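Local coordinates for Thiol:disulfide interchange protein DsbA (Neisseria meningitidis MC58, PDB 3HZ8) that probably acts as a periplasmic thiol-disulfide oxidoreductase of the DsbA subfamily, passing a redox-active disulfide to substrate proteins, at residues 93-98 / 113-118; 97-100 / 106-109. The protein carries 1 engineered substitution. One frame throughout, in Å; residues are numbered along the deposited sequence. Where two conformers were deposited one is given.

Contact 1 (93-98 / 113-118)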
loop_
_atom_site.group_PDB
_atom_site.type_symbol
_atom_site.label_atom_id
_atom_site.label_comp_id
_atom_site.label_asym_id
_atom_site.label_seq_id
_atom_site.Cartn_x
_atom_site.Cartn_y
_atom_site.Cartn_z
ATOM N N SER A 93 -3.565 -3.162 10.902
ATOM C CA SER A 93 -3.637 -4.346 11.741
ATOM C C SER A 93 -5.084 -4.674 12.105
ATOM O O SER A 93 -5.522 -5.802 11.895
ATOM C CB SER A 93 -2.813 -4.159 13.016
ATOM O OG SER A 93 -2.842 -5.346 13.783
ATOM N N HIS A 94 -5.800 -3.673 12.627
ATOM C CA HIS A 94 -7.215 -3.808 13.012
ATOM C C HIS A 94 -8.101 -4.190 11.816
ATOM O O HIS A 94 -8.954 -5.060 11.913
ATOM C CB HIS A 94 -7.720 -2.514 13.677
ATOM C CG HIS A 94 -7.546 -2.487 15.163
ATOM N ND1 HIS A 94 -8.508 -1.993 16.022
ATOM C CD2 HIS A 94 -6.530 -2.919 15.943
ATOM C CE1 HIS A 94 -8.083 -2.116 17.267
ATOM N NE2 HIS A 94 -6.884 -2.675 17.247
ATOM N N ILE A 95 -7.872 -3.556 10.674
ATOM C CA ILE A 95 -8.720 -3.793 9.500
ATOM C C ILE A 95 -8.487 -5.157 8.866
ATOM O O ILE A 95 -9.435 -5.850 8.502
ATOM C CB ILE A 95 -8.557 -2.667 8.463
ATOM C CG1 ILE A 95 -9.033 -1.341 9.061
ATOM C CG2 ILE A 95 -9.359 -2.963 7.191
ATOM C CD1 ILE A 95 -8.475 -0.120 8.394
ATOM N N PHE A 96 -7.220 -5.540 8.710
ATOM C CA PHE A 96 -6.931 -6.874 8.214
ATOM C C PHE A 96 -7.540 -7.945 9.112
ATOM O O PHE A 96 -8.083 -8.910 8.605
ATOM C CB PHE A 96 -5.427 -7.131 8.074
ATOM C CG PHE A 96 -4.832 -6.612 6.793
ATOM C CD1 PHE A 96 -5.278 -7.061 5.550
ATOM C CD2 PHE A 96 -3.812 -5.689 6.838
ATOM C CE1 PHE A 96 -4.691 -6.581 4.386
ATOM C CE2 PHE A 96 -3.233 -5.200 5.674
ATOM C CZ PHE A 96 -3.680 -5.648 4.453
ATOM N N ASP A 97 -7.441 -7.767 10.434
ATOM C CA ASP A 97 -8.039 -8.738 11.363
ATOM C C ASP A 97 -9.555 -8.820 11.152
ATOM O O ASP A 97 -10.101 -9.899 10.932
ATOM C CB ASP A 97 -7.716 -8.436 12.831
ATOM C CG ASP A 97 -8.215 -9.534 13.751
ATOM O OD1 ASP A 97 -9.295 -9.365 14.352
ATOM O OD2 ASP A 97 -7.562 -10.592 13.824
ATOM N N ALA A 98 -10.217 -7.667 11.172
ATOM C CA ALA A 98 -11.666 -7.600 10.951
ATOM C C ALA A 98 -12.124 -8.295 9.664
ATOM O O ALA A 98 -13.094 -9.046 9.674
ATOM C CB ALA A 98 -12.120 -6.164 10.957
ATOM N N LYS A 113 -19.154 2.121 8.749
ATOM C CA LYS A 113 -19.267 3.352 9.539
ATOM C C LYS A 113 -19.491 3.068 11.029
ATOM O O LYS A 113 -18.889 3.723 11.887
ATOM C CB LYS A 113 -20.348 4.286 8.979
ATOM C CG LYS A 113 -19.963 4.858 7.596
ATOM C CD LYS A 113 -21.014 5.829 7.039
ATOM C CE LYS A 113 -22.284 5.085 6.635
ATOM N NZ LYS A 113 -23.071 5.802 5.571
ATOM N N LYS A 114 -20.335 2.086 11.337
ATOM C CA LYS A 114 -20.547 1.657 12.722
ATOM C C LYS A 114 -19.246 1.123 13.322
ATOM O O LYS A 114 -18.872 1.495 14.433
ATOM C CB LYS A 114 -21.665 0.605 12.810
ATOM C CG LYS A 114 -21.871 -0.015 14.193
ATOM C CD LYS A 114 -22.734 -1.277 14.121
ATOM C CE LYS A 114 -22.948 -1.916 15.490
ATOM N NZ LYS A 114 -21.712 -2.553 16.025
ATOM N N TRP A 115 -18.565 0.256 12.572
ATOM C CA TRP A 115 -17.292 -0.322 13.008
ATOM C C TRP A 115 -16.245 0.769 13.291
ATOM O O TRP A 115 -15.580 0.764 14.342
ATOM C CB TRP A 115 -16.787 -1.324 11.956
ATOM C CG TRP A 115 -15.557 -2.082 12.374
ATOM C CD1 TRP A 115 -15.507 -3.217 13.125
ATOM C CD2 TRP A 115 -14.199 -1.752 12.050
ATOM N NE1 TRP A 115 -14.198 -3.608 13.303
ATOM C CE2 TRP A 115 -13.376 -2.726 12.652
ATOM C CE3 TRP A 115 -13.599 -0.727 11.309
ATOM C CZ2 TRP A 115 -11.981 -2.708 12.529
ATOM C CZ3 TRP A 115 -12.205 -0.701 11.202
ATOM C CH2 TRP A 115 -11.420 -1.686 11.810
ATOM N N LEU A 116 -16.107 1.715 12.367
ATOM C CA LEU A 116 -15.132 2.788 12.547
ATOM C C LEU A 116 -15.425 3.598 13.811
ATOM O O LEU A 116 -14.512 3.920 14.573
ATOM C CB LEU A 116 -15.085 3.710 11.334
ATOM C CG LEU A 116 -14.322 3.209 10.113
ATOM C CD1 LEU A 116 -14.474 4.232 8.981
ATOM C CD2 LEU A 116 -12.842 2.990 10.461
ATOM N N GLY A 117 -16.698 3.932 14.024
ATOM C CA GLY A 117 -17.079 4.702 15.198
ATOM C C GLY A 117 -16.690 4.063 16.518
ATOM O O GLY A 117 -16.483 4.765 17.502
ATOM N N GLU A 118 -16.582 2.733 16.521
ATOM C CA GLU A 118 -16.247 1.947 17.706
ATOM C C GLU A 118 -14.752 1.705 17.940
ATOM O O GLU A 118 -14.388 1.233 19.000
ATOM C CB GLU A 118 -16.958 0.589 17.656
ATOM C CG GLU A 118 -18.469 0.700 17.733
ATOM C CD GLU A 118 -19.195 -0.511 17.172
ATOM O OE1 GLU A 118 -18.539 -1.480 16.714
ATOM O OE2 GLU A 118 -20.435 -0.479 17.181
#

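Contact 2 (97-100 / 106-109)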
loop_
_atom_site.group_PDB
_atom_site.type_symbol
_atom_site.label_atom_id
_atom_site.label_comp_id
_atom_site.label_asym_id
_atom_site.label_seq_id
_atom_site.Cartn_x
_atom_site.Cartn_y
_atom_site.Cartn_z
ATOM N N ASP A 97 -7.441 -7.767 10.434
ATOM C CA ASP A 97 -8.039 -8.738 11.363
ATOM C C ASP A 97 -9.555 -8.820 11.152
ATOM O O ASP A 97 -10.101 -9.899 10.932
ATOM C CB ASP A 97 -7.716 -8.436 12.831
ATOM C CG ASP A 97 -8.215 -9.534 13.751
ATOM O OD1 ASP A 97 -9.295 -9.365 14.352
ATOM O OD2 ASP A 97 -7.562 -10.592 13.824
ATOM N N ALA A 98 -10.217 -7.667 11.172
ATOM C CA ALA A 98 -11.666 -7.600 10.951
ATOM C C ALA A 98 -12.124 -8.295 9.664
ATOM O O ALA A 98 -13.094 -9.046 9.674
ATOM C CB ALA A 98 -12.120 -6.164 10.957
ATOM N N MET A 99 -11.420 -8.044 8.556
ATOM C CA MET A 99 -11.779 -8.617 7.258
ATOM C C MET A 99 -11.348 -10.072 7.113
ATOM O O MET A 99 -12.148 -10.932 6.786
ATOM C CB MET A 99 -11.155 -7.798 6.121
ATOM C CG MET A 99 -11.787 -6.434 5.900
ATOM S SD MET A 99 -13.301 -6.496 4.914
ATOM C CE MET A 99 -12.653 -6.969 3.315
ATOM N N VAL A 100 -10.064 -10.323 7.346
ATOM C CA VAL A 100 -9.485 -11.641 7.107
ATOM C C VAL A 100 -9.868 -12.643 8.203
ATOM O O VAL A 100 -10.341 -13.738 7.900
ATOM C CB VAL A 100 -7.952 -11.536 6.885
ATOM C CG1 VAL A 100 -7.270 -12.903 6.941
ATOM C CG2 VAL A 100 -7.675 -10.847 5.543
ATOM N N LEU A 106 -16.758 -5.019 5.875
ATOM C CA LEU A 106 -16.373 -3.614 5.839
ATOM C C LEU A 106 -16.556 -2.959 4.462
ATOM O O LEU A 106 -16.469 -1.738 4.344
ATOM C CB LEU A 106 -14.944 -3.419 6.371
ATOM C CG LEU A 106 -14.653 -3.827 7.823
ATOM C CD1 LEU A 106 -13.188 -3.539 8.141
ATOM C CD2 LEU A 106 -15.577 -3.110 8.810
ATOM N N GLN A 107 -16.813 -3.761 3.424
ATOM C CA GLN A 107 -17.102 -3.191 2.096
ATOM C C GLN A 107 -18.508 -2.585 2.012
ATOM O O GLN A 107 -18.852 -1.916 1.020
ATOM C CB GLN A 107 -16.903 -4.229 0.980
ATOM C CG GLN A 107 -17.891 -5.396 1.008
ATOM C CD GLN A 107 -17.445 -6.562 1.877
ATOM O OE1 GLN A 107 -16.679 -6.404 2.823
ATOM N NE2 GLN A 107 -17.926 -7.751 1.546
ATOM N N ASN A 108 -19.313 -2.834 3.049
ATOM C CA ASN A 108 -20.666 -2.269 3.142
ATOM C C ASN A 108 -20.626 -1.022 4.011
ATOM O O ASN A 108 -20.387 -1.141 5.208
ATOM C CB ASN A 108 -21.629 -3.302 3.746
ATOM C CG ASN A 108 -23.038 -2.736 4.053
ATOM O OD1 ASN A 108 -23.271 -1.519 4.094
ATOM N ND2 ASN A 108 -23.981 -3.644 4.294
ATOM N N PRO A 109 -20.858 0.170 3.422
ATOM C CA PRO A 109 -20.732 1.419 4.181
ATOM C C PRO A 109 -21.497 1.460 5.512
ATOM O O PRO A 109 -21.010 2.077 6.458
ATOM C CB PRO A 109 -21.273 2.471 3.210
ATOM C CG PRO A 109 -20.956 1.910 1.880
ATOM C CD PRO A 109 -21.216 0.441 2.012
#

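Contact 1 (93-98 / 113-118)
The indole of W115 reaches across from helix 109-118 and comes up to H94, I95 and A98, which lie within little more than one turn of helix 88-101. The helix axes stay 12.5 Å apart at an angle of 137°, too far for backbones to meet, and this one large side chain spans the gap. With CG anti to the backbone N (chi1 -174°), W115 extends straight out from its own helix toward the other.

The apolar contacts divide along the ring, and both approach it obliquely. I95 meets the outer benzo carbons CH2 and CZ3, its CG1 lying 3.7 Å from W115 CH2. The methyl of A98 sits farther along, with its CB 3.8 Å from W115 CZ2, and reaches on to CE2 and the pyrrole NE1. The I95 branch that meets the indole is CG1, held beside the backbone N (chi1 -63°); the side chain also packs on L76 and V80 of helix 71-83.

A polar atom also borders the ring: H94 O is 3.9 Å from W115 CZ2, but its backbone bond is made within the helix, from A98 N at 3.0 Å. The CB of H94 adds a looser touch, 4.2 Å from W115 CH2, before the imidazole leads away from the indole; its ND1 has a weak hydrogen bond with Q119 NE2.

The short salt bridge here lies within helix 109-118: K114 NZ meets E118 OE2 at 2.7 Å, on the syn lone pair of that oxygen.

Contact between 93-98 and 113-118, in the helical domain inserted in the DsbA thioredoxin fold, therefore rests mainly on dispersion and the hydrophobic effect, with a single indole as the bridge.

Contact 2 (97-100 / 106-109)
The chain doubles back between M99, near the end of helix 88-101 where the backbone widens into a pi-type turn, and L106 in the irregular loop before helix 109-118, bringing their CA atoms to 6.9 Å.

Two side chains carry most of the contact. M99 was modelled in two conformers; in the one described it is bent at both chi2 (-82°) and chi3 (-68°), a folded course that sets its sulfur by the root of L106, with SD 3.8 Å from L106 CB. One carbon nearer the backbone, M99 CG meets a branch end of the leucine, 3.9 Å from L106 CD1. That same methyl also reaches the CB of A98 at 4.0 Å, so CD1 packs against two successive residues of the helix.

Q107 adds a contact at the margin, again for this conformer: its amide oxygen OE1 comes to 4.0 Å from M99 SD, a van der Waals approach, and both residues also touch L73 of helix 71-83. Farther along the loop, N108 takes the N-cap position of helix 109-118, its OD1 accepting a hydrogen bond from the backbone N of E110.

With no polar bond between the two segments, the loop meets the helix by van der Waals contact and by burial of thioether, leucine and alanine methyl, the glutamine amide lying at the border.

Both contacts use helix 88-101 and share A98, whose methyl faces W115 in contact 1 and L106 in contact 2. Their centres are 7 Å apart and they merge directly: W115 CG lies 3.7 Å from L106 CD2, and I95 CG2 is 4.0 Å from L106 CD1. Each is partly buried, with two buried and two partly exposed residues touching. Contact 1 joins helix to helix through an aromatic ring, whereas contact 2 fastens the connecting loop to the helix it has just left, through a thioether and a leucine. Together they make one continuous apolar seam along helix 88-101, its following loop and helix 109-118, bordered by helix 71-83.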